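Local coordinates for DUF1611 domain-containing protein (PDB 2OBN) that is of unknown function but joins a Rossmann-like domain to a P-loop domain, and so probably binds a nucleotide or another phosphate-bearing ligand, at residues 14-19 against 42-47; 146-151 against 251-256; 234-239 against 284-289; 259-264 against 304-309. The protein carries 2 engineered substitutions. One frame throughout, in Å; residues are numbered along the deposited sequence.

Contact 1. Residues 14-19 against 42-47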
loop_
_atom_site.group_PDB
_atom_site.type_symbol
_atom_site.label_atom_id
_atom_site.label_comp_id
_atom_site.label_asym_id
_atom_site.label_seq_id
_atom_site.Cartn_x
_atom_site.Cartn_y
_atom_site.Cartn_z
ATOM N N LEU B 14 4.264 -6.103 28.498
ATOM C CA LEU B 14 5.513 -6.374 27.796
ATOM C C LEU B 14 6.074 -7.773 28.084
ATOM O O LEU B 14 7.295 -7.941 28.110
ATOM C CB LEU B 14 6.531 -5.267 28.161
ATOM C CG LEU B 14 7.814 -4.982 27.346
ATOM C CD1 LEU B 14 7.602 -4.860 25.848
ATOM C CD2 LEU B 14 8.466 -3.709 27.864
ATOM N N HIS B 15 5.189 -8.766 28.257
ATOM C CA HIS B 15 5.607 -10.155 28.532
ATOM C C HIS B 15 6.486 -10.705 27.429
ATOM O O HIS B 15 6.064 -10.745 26.272
ATOM C CB HIS B 15 4.422 -11.123 28.676
ATOM C CG HIS B 15 3.551 -10.859 29.859
ATOM N ND1 HIS B 15 3.982 -11.032 31.154
ATOM C CD2 HIS B 15 2.257 -10.473 29.942
ATOM C CE1 HIS B 15 3.000 -10.735 31.984
ATOM N NE2 HIS B 15 1.943 -10.391 31.273
ATOM N N GLU B 16 7.693 -11.146 27.803
ATOM C CA GLU B 16 8.688 -11.704 26.863
ATOM C C GLU B 16 9.324 -10.690 25.900
ATOM O O GLU B 16 10.208 -11.062 25.141
ATOM C CB GLU B 16 8.113 -12.868 26.048
ATOM C CG GLU B 16 7.497 -13.966 26.892
ATOM C CD GLU B 16 7.096 -15.180 26.068
ATOM O OE1 GLU B 16 6.410 -15.013 25.027
ATOM O OE2 GLU B 16 7.467 -16.306 26.483
ATOM N N GLY B 17 8.902 -9.424 25.940
ATOM C CA GLY B 17 9.445 -8.409 25.061
ATOM C C GLY B 17 10.494 -7.476 25.651
ATOM O O GLY B 17 11.098 -6.717 24.896
ATOM N N THR B 18 10.714 -7.485 26.966
ATOM C CA THR B 18 11.702 -6.568 27.539
ATOM C C THR B 18 13.102 -6.913 27.053
ATOM O O THR B 18 13.830 -6.031 26.624
ATOM C CB THR B 18 11.688 -6.511 29.085
ATOM O OG1 THR B 18 10.346 -6.330 29.564
ATOM C CG2 THR B 18 12.559 -5.353 29.586
ATOM N N THR B 19 13.468 -8.191 27.135
ATOM C CA THR B 19 14.771 -8.682 26.662
ATOM C C THR B 19 14.661 -9.618 25.457
ATOM O O THR B 19 15.683 -10.093 24.950
ATOM C CB THR B 19 15.551 -9.427 27.777
ATOM O OG1 THR B 19 14.783 -10.544 28.255
ATOM C CG2 THR B 19 15.869 -8.489 28.921
ATOM N N ASP B 42 6.213 -7.743 32.712
ATOM C CA ASP B 42 6.917 -8.840 32.047
ATOM C C ASP B 42 7.313 -9.897 33.086
ATOM O O ASP B 42 8.202 -9.670 33.904
ATOM C CB ASP B 42 8.146 -8.313 31.295
ATOM C CG ASP B 42 8.876 -9.398 30.506
ATOM O OD1 ASP B 42 8.394 -10.546 30.433
ATOM O OD2 ASP B 42 9.943 -9.091 29.935
ATOM N N ARG B 43 6.630 -11.043 33.033
ATOM C CA ARG B 43 6.853 -12.178 33.941
ATOM C C ARG B 43 8.274 -12.763 33.902
ATOM O O ARG B 43 8.727 -13.342 34.877
ATOM C CB ARG B 43 5.820 -13.282 33.680
ATOM C CG ARG B 43 5.781 -13.801 32.255
ATOM C CD ARG B 43 4.763 -14.917 32.097
ATOM N NE ARG B 43 4.679 -15.310 30.690
ATOM C CZ ARG B 43 3.780 -14.882 29.800
ATOM N NH1 ARG B 43 2.786 -14.047 30.129
ATOM N NH2 ARG B 43 3.863 -15.331 28.554
ATOM N N ASN B 44 8.951 -12.625 32.766
ATOM C CA ASN B 44 10.330 -13.056 32.615
ATOM C C ASN B 44 11.355 -12.115 33.278
ATOM O O ASN B 44 12.490 -12.516 33.515
ATOM C CB ASN B 44 10.683 -13.157 31.122
ATOM C CG ASN B 44 9.931 -14.261 30.403
ATOM O OD1 ASN B 44 9.026 -14.875 30.953
ATOM N ND2 ASN B 44 10.325 -14.526 29.163
ATOM N N CYS B 45 10.961 -10.877 33.570
ATOM C CA CYS B 45 11.877 -9.861 34.106
ATOM C C CYS B 45 11.462 -9.201 35.430
ATOM O O CYS B 45 12.061 -8.208 35.841
ATOM C CB CYS B 45 12.053 -8.768 33.037
ATOM S SG CYS B 45 12.821 -9.386 31.529
ATOM N N ALA B 46 10.469 -9.758 36.107
ATOM C CA ALA B 46 9.968 -9.164 37.342
ATOM C C ALA B 46 11.079 -8.899 38.365
ATOM O O ALA B 46 11.877 -9.781 38.673
ATOM C CB ALA B 46 8.874 -10.047 37.946
ATOM N N GLY B 47 11.131 -7.667 38.868
ATOM C CA GLY B 47 12.135 -7.262 39.851
ATOM C C GLY B 47 13.501 -6.852 39.303
ATOM O O GLY B 47 14.358 -6.410 40.067
HETATM O O HOH W 1 11.577 -10.163 28.395
#

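Contact 2. Residues 146-151 against 251-256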
loop_
_atom_site.group_PDB
_atom_site.type_symbol
_atom_site.label_atom_id
_atom_site.label_comp_id
_atom_site.label_asym_id
_atom_site.label_seq_id
_atom_site.Cartn_x
_atom_site.Cartn_y
_atom_site.Cartn_z
ATOM N N ALA B 146 0.097 17.158 -3.852
ATOM C CA ALA B 146 -0.130 18.529 -3.349
ATOM C C ALA B 146 0.932 19.040 -2.396
ATOM O O ALA B 146 1.058 20.246 -2.241
ATOM C CB ALA B 146 -1.487 18.633 -2.670
ATOM N N ALA B 147 1.670 18.131 -1.751
ATOM C CA ALA B 147 2.719 18.498 -0.811
ATOM C C ALA B 147 3.915 19.177 -1.480
ATOM O O ALA B 147 4.653 19.879 -0.815
ATOM C CB ALA B 147 3.180 17.272 -0.050
ATOM N N ARG B 148 4.096 18.973 -2.789
ATOM C CA ARG B 148 5.200 19.576 -3.532
ATOM C C ARG B 148 5.130 21.092 -3.495
ATOM O O ARG B 148 6.121 21.770 -3.753
ATOM C CB ARG B 148 5.161 19.136 -4.998
ATOM C CG ARG B 148 4.153 19.872 -5.831
ATOM C CD ARG B 148 3.939 19.226 -7.175
ATOM N NE ARG B 148 3.100 20.072 -8.016
ATOM C CZ ARG B 148 1.777 20.233 -7.882
ATOM N NH1 ARG B 148 1.075 19.597 -6.941
ATOM N NH2 ARG B 148 1.135 21.034 -8.721
ATOM N N THR B 149 3.917 21.591 -3.250
ATOM C CA THR B 149 3.576 23.001 -3.142
ATOM C C THR B 149 4.016 23.669 -1.826
ATOM O O THR B 149 4.022 24.903 -1.729
ATOM C CB THR B 149 2.032 23.097 -3.139
ATOM O OG1 THR B 149 1.493 22.396 -4.261
ATOM C CG2 THR B 149 1.572 24.468 -3.210
ATOM N N LEU B 150 4.345 22.862 -0.817
ATOM C CA LEU B 150 4.638 23.378 0.506
ATOM C C LEU B 150 6.015 24.031 0.593
ATOM O O LEU B 150 6.952 23.597 -0.076
ATOM C CB LEU B 150 4.492 22.290 1.567
ATOM C CG LEU B 150 3.106 21.672 1.770
ATOM C CD1 LEU B 150 3.258 20.401 2.595
ATOM C CD2 LEU B 150 2.140 22.623 2.426
ATOM N N PRO B 151 6.122 25.096 1.412
ATOM C CA PRO B 151 7.355 25.869 1.552
ATOM C C PRO B 151 8.405 25.206 2.412
ATOM O O PRO B 151 9.585 25.461 2.245
ATOM C CB PRO B 151 6.871 27.157 2.240
ATOM C CG PRO B 151 5.712 26.693 3.095
ATOM C CD PRO B 151 5.032 25.640 2.260
ATOM N N GLY B 251 3.130 10.513 -1.051
ATOM C CA GLY B 251 2.304 11.415 -0.249
ATOM C C GLY B 251 3.029 12.646 0.276
ATOM O O GLY B 251 2.478 13.732 0.254
ATOM N N SER B 252 4.281 12.479 0.711
ATOM C CA SER B 252 5.038 13.572 1.316
ATOM C C SER B 252 5.819 14.411 0.333
ATOM O O SER B 252 6.222 15.504 0.696
ATOM C CB SER B 252 5.999 13.040 2.379
ATOM O OG SER B 252 7.019 12.229 1.821
ATOM N N GLN B 253 6.045 13.920 -0.889
ATOM C CA GLN B 253 6.806 14.667 -1.908
ATOM C C GLN B 253 8.091 15.197 -1.261
ATOM O O GLN B 253 8.354 16.395 -1.259
ATOM C CB GLN B 253 5.951 15.808 -2.468
ATOM C CG GLN B 253 4.687 15.341 -3.179
ATOM C CD GLN B 253 4.959 14.763 -4.571
ATOM O OE1 GLN B 253 5.308 15.497 -5.497
ATOM N NE2 GLN B 253 4.747 13.464 -4.732
ATOM N N PRO B 254 8.921 14.289 -0.733
ATOM C CA PRO B 254 10.055 14.756 0.069
ATOM C C PRO B 254 11.053 15.624 -0.683
ATOM O O PRO B 254 11.257 15.444 -1.892
ATOM C CB PRO B 254 10.729 13.445 0.528
ATOM C CG PRO B 254 10.258 12.375 -0.432
ATOM C CD PRO B 254 8.913 12.825 -0.920
ATOM N N THR B 255 11.676 16.552 0.040
ATOM C CA THR B 255 12.733 17.412 -0.527
ATOM C C THR B 255 14.112 16.736 -0.354
ATOM O O THR B 255 15.000 16.908 -1.186
ATOM C CB THR B 255 12.697 18.823 0.086
ATOM O OG1 THR B 255 12.723 18.727 1.512
ATOM C CG2 THR B 255 11.427 19.535 -0.323
ATOM N N GLN B 256 14.280 15.976 0.722
ATOM C CA GLN B 256 15.513 15.211 0.973
ATOM C C GLN B 256 15.183 13.865 1.620
ATOM O O GLN B 256 14.176 13.727 2.324
ATOM C CB GLN B 256 16.481 15.940 1.923
ATOM C CG GLN B 256 17.057 17.281 1.452
ATOM C CD GLN B 256 16.079 18.435 1.539
ATOM O OE1 GLN B 256 15.147 18.421 2.346
ATOM N NE2 GLN B 256 16.279 19.444 0.695
HETATM O O HOH W 2 1.465 15.107 -1.934
#

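Contact 3. Residues 234-239 against 284-289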
loop_
_atom_site.group_PDB
_atom_site.type_symbol
_atom_site.label_atom_id
_atom_site.label_comp_id
_atom_site.label_asym_id
_atom_site.label_seq_id
_atom_site.Cartn_x
_atom_site.Cartn_y
_atom_site.Cartn_z
ATOM N N GLN B 234 8.923 4.019 7.143
ATOM C CA GLN B 234 8.357 2.691 7.370
ATOM C C GLN B 234 8.751 1.786 6.205
ATOM O O GLN B 234 8.858 2.228 5.055
ATOM C CB GLN B 234 6.831 2.714 7.472
ATOM C CG GLN B 234 6.220 3.645 8.499
ATOM C CD GLN B 234 6.430 3.208 9.938
ATOM O OE1 GLN B 234 6.836 2.071 10.213
ATOM N NE2 GLN B 234 6.117 4.110 10.873
ATOM N N GLY B 235 8.977 0.515 6.516
ATOM C CA GLY B 235 9.299 -0.472 5.517
ATOM C C GLY B 235 10.661 -0.341 4.883
ATOM O O GLY B 235 11.554 0.287 5.427
ATOM N N SER B 236 10.793 -0.953 3.711
ATOM C CA SER B 236 12.009 -0.911 2.928
ATOM C C SER B 236 11.743 -1.452 1.543
ATOM O O SER B 236 11.065 -2.472 1.395
ATOM C CB SER B 236 13.095 -1.789 3.551
ATOM O OG SER B 236 14.220 -1.848 2.682
ATOM N N LEU B 237 12.330 -0.818 0.531
ATOM C CA LEU B 237 12.203 -1.317 -0.831
ATOM C C LEU B 237 13.007 -2.609 -1.049
ATOM O O LEU B 237 12.970 -3.161 -2.137
ATOM C CB LEU B 237 12.639 -0.240 -1.839
ATOM C CG LEU B 237 11.782 1.029 -1.908
ATOM C CD1 LEU B 237 12.408 2.000 -2.892
ATOM C CD2 LEU B 237 10.355 0.723 -2.299
ATOM N N LEU B 238 13.752 -3.047 -0.023
ATOM C CA LEU B 238 14.564 -4.254 -0.062
ATOM C C LEU B 238 13.872 -5.426 0.634
ATOM O O LEU B 238 14.296 -6.569 0.497
ATOM C CB LEU B 238 15.921 -4.007 0.612
ATOM C CG LEU B 238 16.720 -2.799 0.142
ATOM C CD1 LEU B 238 18.062 -2.760 0.829
ATOM C CD2 LEU B 238 16.890 -2.825 -1.378
ATOM N N HIS B 239 12.803 -5.127 1.373
ATOM C CA HIS B 239 12.037 -6.135 2.068
ATOM C C HIS B 239 10.963 -6.653 1.107
ATOM O O HIS B 239 10.194 -5.854 0.576
ATOM C CB HIS B 239 11.421 -5.513 3.308
ATOM C CG HIS B 239 10.795 -6.499 4.233
ATOM N ND1 HIS B 239 9.765 -7.325 3.843
ATOM C CD2 HIS B 239 11.010 -6.751 5.545
ATOM C CE1 HIS B 239 9.389 -8.066 4.872
ATOM N NE2 HIS B 239 10.132 -7.739 5.915
ATOM N N ARG B 284 20.693 4.648 -5.398
ATOM C CA ARG B 284 20.153 4.786 -6.752
ATOM C C ARG B 284 18.675 4.325 -6.806
ATOM O O ARG B 284 17.817 5.009 -7.365
ATOM C CB ARG B 284 21.012 3.984 -7.732
ATOM C CG ARG B 284 20.690 4.225 -9.197
ATOM N N LEU B 285 18.383 3.178 -6.199
ATOM C CA LEU B 285 17.012 2.675 -6.136
ATOM C C LEU B 285 16.054 3.736 -5.556
ATOM O O LEU B 285 15.096 4.154 -6.232
ATOM C CB LEU B 285 16.955 1.383 -5.315
ATOM C CG LEU B 285 15.583 0.822 -4.913
ATOM C CD1 LEU B 285 14.763 0.438 -6.121
ATOM C CD2 LEU B 285 15.790 -0.357 -3.971
ATOM N N TYR B 286 16.319 4.193 -4.333
ATOM C CA TYR B 286 15.448 5.217 -3.719
ATOM C C TYR B 286 15.339 6.509 -4.534
ATOM O O TYR B 286 14.240 7.073 -4.684
ATOM C CB TYR B 286 15.860 5.517 -2.265
ATOM C CG TYR B 286 15.347 4.467 -1.292
ATOM C CD1 TYR B 286 14.025 4.473 -0.908
ATOM C CD2 TYR B 286 16.167 3.473 -0.780
ATOM C CE1 TYR B 286 13.522 3.533 -0.044
ATOM C CE2 TYR B 286 15.658 2.506 0.112
ATOM C CZ TYR B 286 14.324 2.560 0.464
ATOM O OH TYR B 286 13.750 1.661 1.334
ATOM N N GLU B 287 16.454 6.969 -5.083
ATOM C CA GLU B 287 16.432 8.203 -5.864
ATOM C C GLU B 287 15.577 8.067 -7.118
ATOM O O GLU B 287 14.818 8.987 -7.462
ATOM C CB GLU B 287 17.848 8.691 -6.183
ATOM C CG GLU B 287 18.517 9.300 -4.956
ATOM C CD GLU B 287 19.928 9.820 -5.208
ATOM O OE1 GLU B 287 20.494 9.551 -6.294
ATOM O OE2 GLU B 287 20.473 10.484 -4.298
ATOM N N THR B 288 15.701 6.922 -7.781
ATOM C CA THR B 288 14.942 6.623 -8.992
ATOM C C THR B 288 13.445 6.540 -8.680
ATOM O O THR B 288 12.630 7.042 -9.468
ATOM C CB THR B 288 15.466 5.321 -9.662
ATOM O OG1 THR B 288 16.798 5.548 -10.155
ATOM C CG2 THR B 288 14.577 4.873 -10.833
ATOM N N VAL B 289 13.094 5.913 -7.547
ATOM C CA VAL B 289 11.698 5.820 -7.092
ATOM C C VAL B 289 11.176 7.207 -6.732
ATOM O O VAL B 289 10.084 7.579 -7.135
ATOM C CB VAL B 289 11.525 4.852 -5.880
ATOM C CG1 VAL B 289 10.111 4.917 -5.277
ATOM C CG2 VAL B 289 11.810 3.414 -6.298
HETATM O O HOH W 3 12.251 2.628 3.976
#

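Contact 4. Residues 259-264 against 304-309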
loop_
_atom_site.group_PDB
_atom_site.type_symbol
_atom_site.label_atom_id
_atom_site.label_comp_id
_atom_site.label_asym_id
_atom_site.label_seq_id
_atom_site.Cartn_x
_atom_site.Cartn_y
_atom_site.Cartn_z
ATOM N N LEU B 259 19.023 7.933 4.337
ATOM C CA LEU B 259 19.008 6.479 4.287
ATOM C C LEU B 259 19.551 5.889 5.593
ATOM O O LEU B 259 20.658 6.200 5.990
ATOM C CB LEU B 259 19.829 5.980 3.082
ATOM C CG LEU B 259 19.968 4.459 2.873
ATOM C CD1 LEU B 259 18.609 3.780 2.767
ATOM C CD2 LEU B 259 20.803 4.154 1.642
ATOM N N VAL B 260 18.765 5.037 6.243
ATOM C CA VAL B 260 19.180 4.397 7.480
ATOM C C VAL B 260 19.647 2.970 7.150
ATOM O O VAL B 260 19.088 2.303 6.279
ATOM C CB VAL B 260 18.046 4.399 8.529
ATOM C CG1 VAL B 260 18.561 3.961 9.922
ATOM C CG2 VAL B 260 17.405 5.788 8.607
ATOM N N HIS B 261 20.700 2.523 7.828
ATOM C CA HIS B 261 21.249 1.203 7.599
ATOM C C HIS B 261 22.020 0.697 8.808
ATOM O O HIS B 261 22.723 1.456 9.454
ATOM C CB HIS B 261 22.135 1.251 6.363
ATOM C CG HIS B 261 22.940 0.009 6.134
ATOM N ND1 HIS B 261 22.389 -1.177 5.693
ATOM C CD2 HIS B 261 24.270 -0.210 6.237
ATOM C CE1 HIS B 261 23.347 -2.074 5.547
ATOM N NE2 HIS B 261 24.497 -1.513 5.881
ATOM N N ARG B 262 21.857 -0.587 9.125
ATOM C CA ARG B 262 22.601 -1.206 10.223
ATOM C C ARG B 262 23.932 -1.694 9.682
ATOM O O ARG B 262 23.967 -2.523 8.777
ATOM C CB ARG B 262 21.833 -2.355 10.879
ATOM C CG ARG B 262 22.648 -3.072 11.960
ATOM C CD ARG B 262 21.884 -4.198 12.626
ATOM N NE ARG B 262 20.764 -3.700 13.431
ATOM C CZ ARG B 262 19.467 -3.876 13.184
ATOM N NH1 ARG B 262 19.015 -4.598 12.159
ATOM N NH2 ARG B 262 18.597 -3.342 14.023
ATOM N N ALA B 263 25.018 -1.163 10.244
ATOM C CA ALA B 263 26.361 -1.522 9.837
ATOM C C ALA B 263 26.554 -3.037 9.859
ATOM O O ALA B 263 26.235 -3.704 10.850
ATOM C CB ALA B 263 27.391 -0.840 10.755
ATOM N N GLY B 264 27.044 -3.573 8.737
ATOM C CA GLY B 264 27.357 -4.999 8.612
ATOM C C GLY B 264 26.223 -5.895 8.151
ATOM O O GLY B 264 26.464 -7.047 7.828
ATOM N N ILE B 304 23.750 9.223 5.145
ATOM C CA ILE B 304 23.432 7.930 5.666
ATOM C C ILE B 304 23.477 7.948 7.183
ATOM O O ILE B 304 24.447 8.413 7.767
ATOM C CB ILE B 304 24.411 6.879 5.060
ATOM C CG1 ILE B 304 24.138 6.764 3.551
ATOM C CG2 ILE B 304 24.244 5.506 5.745
ATOM C CD1 ILE B 304 25.121 5.974 2.791
ATOM N N ALA B 305 22.397 7.470 7.806
ATOM C CA ALA B 305 22.318 7.296 9.257
ATOM C C ALA B 305 22.665 5.821 9.563
ATOM O O ALA B 305 21.846 4.914 9.400
ATOM C CB ALA B 305 20.965 7.654 9.769
ATOM N N LEU B 306 23.888 5.601 10.018
ATOM C CA LEU B 306 24.395 4.266 10.262
ATOM C C LEU B 306 24.104 3.783 11.682
ATOM O O LEU B 306 24.542 4.399 12.650
ATOM C CB LEU B 306 25.906 4.264 9.992
ATOM C CG LEU B 306 26.598 2.926 9.784
ATOM C CD1 LEU B 306 26.093 2.188 8.534
ATOM C CD2 LEU B 306 28.106 3.166 9.684
ATOM N N ASN B 307 23.356 2.684 11.803
ATOM C CA ASN B 307 23.067 2.102 13.108
ATOM C C ASN B 307 24.254 1.199 13.449
ATOM O O ASN B 307 24.447 0.145 12.826
ATOM C CB ASN B 307 21.714 1.367 13.079
ATOM C CG ASN B 307 21.335 0.725 14.424
ATOM O OD1 ASN B 307 22.168 0.540 15.295
ATOM N ND2 ASN B 307 20.058 0.364 14.568
ATOM N N THR B 308 25.055 1.652 14.419
ATOM C CA THR B 308 26.250 0.949 14.880
ATOM C C THR B 308 26.138 0.466 16.325
ATOM O O THR B 308 27.137 0.081 16.911
ATOM C CB THR B 308 27.481 1.885 14.845
ATOM O OG1 THR B 308 27.328 2.926 15.828
ATOM C CG2 THR B 308 27.703 2.499 13.454
ATOM N N ALA B 309 24.930 0.441 16.887
ATOM C CA ALA B 309 24.738 0.107 18.313
ATOM C C ALA B 309 25.401 -1.179 18.794
ATOM O O ALA B 309 25.831 -1.277 19.952
ATOM C CB ALA B 309 23.244 0.090 18.652
HETATM O O HOH W 4 22.874 -2.296 15.436
HETATM O O HOH W 5 19.057 -1.483 16.648
#

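Contact 1. Residues 14-19 against 42-47
Asp42 holds CG anti to its backbone N (chi1 -176°), which carries the carboxylate into the turn of 14-19, while Arg43 has CG in the crowded position between N and the carbonyl carbon (chi1 57°) and then runs extended to lay its guanidinium on His15. The two carboxylate oxygens share the work. OD1 of Asp42 takes Glu16 N from above the carboxylate plane at 2.8 Å, and accepts Asn44 N as well at 3.2 Å, closing an Asx turn. OD2 receives the Thr18 hydroxyl on its anti lone pair, with OG1 at 2.8 Å, plus a weak bond from Thr18 N; a water held by Thr19 N also donates to it. So many donors around a buried carboxylate are consistent with its being ionised. An alanine at Asp42 would probably leave the 14-19 turn loosely held, since the acceptor for Glu16 N and Thr18 OG1 would be gone. Beside this, Arg43 N lies close to the His15 ring plane and donates to ND1 at 3.2 Å, and the guanidinium lies over one ring face with the planes 24° apart. His15 NE2 bonds Glu95, so both ring nitrogens are hydrogen-bonded, which probably restrains rotation of the ring. These loops follow neighbouring strands 10-13 and 37-41 of the parallel Rossmann-like sheet, at the strand ends where relatives of this fold commonly bind cofactors. Helix 50-54 packs on Thr18, Thr19 and Cys45 through Ile53, while Val40 of strand 37-41 lies against Leu14 and Thr18.

Contact 2. Residues 146-151 against 251-256
The best-held polar atom at this interface is the oxygen of an ordered water, gripped twice within the two segments: it accepts from Ala147 N at 3.0 Å and donates toward Gly251 O at 2.8 Å, although more acceptors lie around it than it has protons. It bridges a 3-10 turn, 146-149, to the C-terminal end of helix 245-252 in the P-loop domain. The helix ends at Ser252, and Gln253, with positive phi (48°), turns the backbone out of the helical path. The Gln253 side chain starts with CG anti to its carbonyl carbon and then bends at chi2 (-76°), so the amide curls back and NE2 bonds Arg250 O of the same helix. The bend presents aliphatic carbon, CB and CG, to the 3-10 turn, with CG of Gln253 3.7 Å from Arg148 N. The amide oxygen OE1 of Gln253 lies 3.7 Å from the methylene CB of Arg148. Arg148 turns its polar end elsewhere, NH1 bonding Gly145 O, and the residue packs on His273 of the second subunit. Arg154, near the start of strand 153-159, bonds Gln253 O through NH2 and ties the segment after the helix to the sheet. Val219 of helix 208-222 lies against Ala147 and Leu150. At the centre of the join the methyl of Ala147 is seated on the helix end, its CB 3.6 Å from both Gly251 O and Ser252 O.

Contact 3. Residues 234-239 against 284-289
One tyrosine serves this contact in two ways: the hydroxyl of Tyr286 accepts a backbone N-H while its ring carries a methyl of the very residue that gives it. Leu237 N meets Tyr286 OH at 3.0 Å and 171°, nearly straight. A water bound to Gly235 O donates to the same buried OH; with a third partner, Gly159 O, this should hold the far end of the ring in place. Leu237 and Tyr286 reach toward each other tip to tip, and CD1 of Leu237 stands 3.8 Å from the ring centroid, a CH-pi contact over the ring face, offset toward CE1. The methyl is wedged further by Val289, whose CG2 lies 3.7 Å from Leu237 CD1. Leu285 adds a further contact, its CD2 at 3.8 Å from Leu237 CB and 3.7 Å from Leu238 CD2. The loop presents these leucines through a type I turn from Ser236 to His239, braced by an ST turn in which Ser236 OG accepts Leu238 N at 3.0 Å. The contact also lies at the dimer interface: Leu237 O bonds Arg250 of the second subunit, and Val289 packs on its counterpart there. Helix 279-291 thus meets the loop after strand 228-231, with Thr245, Leu246 and Ile249 of helix 245-252 packed beside Tyr286 and Val289, and Gly159 O, at the end of strand 153-159, is bonded by both Ser236 OG and Tyr286 OH.

Contact 4. Residues 259-264 against 304-309
Leu306 is one of the bumps on the face it shares with Leu259, His261 and Ile304. With CG anti to the backbone N (chi1 -163°), it lies alongside His261 and pushes CD1 to the edge of that ring, 3.8 Å from His261 CD2. Its branch point also fills the angle where the neighbouring strand ends, with CG at 4.0 Å from Ala263 CB. On the reverse face large pairs with small: Val260 CG2 lies beside the Ala305 methyl, 4.2 Å from its CB, and Thr169 of helix 166-179 packs on both. An alanine at Leu306 would probably loosen the packing around His261 and Ala263, because both CG and CD1 would be lost. The backbones beneath run parallel, strand axes 22° apart, as the two strands of a beta-alpha-beta unit of the P-loop domain in which helix 279-291 makes the crossover. Hydrogen bonds pass both ways, Ala305 N to Leu259 O and His261 N to Ala305 O; Asn307 N to His261 O is the shortest at 2.7 Å. Beyond Val260, Arg262 and Asn307 lie side by side with polar tips apart, Arg262 NH2 being 4.0 Å from Asn307 ND2; that NH2 bonds Ala163 O and that ND2 bonds Ile164 O. Two waters fill this hollow in the plane of the guanidinium: one accepts from Arg262 NE and donates to Asn307 OD1, the other accepts from Arg262 NH2 and Asn307 ND2.

Contacts 2, 3 and 4 belong to the P-loop domain, whereas contact 1 lies in loops at strand ends of the Rossmann-like domain, its nearest atoms about 13 Å from those of contact 4. Contacts 3 and 4 touch directly: Tyr286 CE2 lies 4.2 Å from Leu259 CD1. Helix 279-291, one side of contact 3, is the crossover between the strands of contact 4. Contact 2 adjoins contact 4 in sequence, helix 245-252 leading into strand 256-262, yet their centres are 26 Å apart. Contacts 2 and 3 stay about 8 Å apart at their nearest atoms. A bound phosphate, probably from the crystallisation liquor, sits about 6 Å from the Val260 side chain and may mark the phosphate pocket expected of this fold.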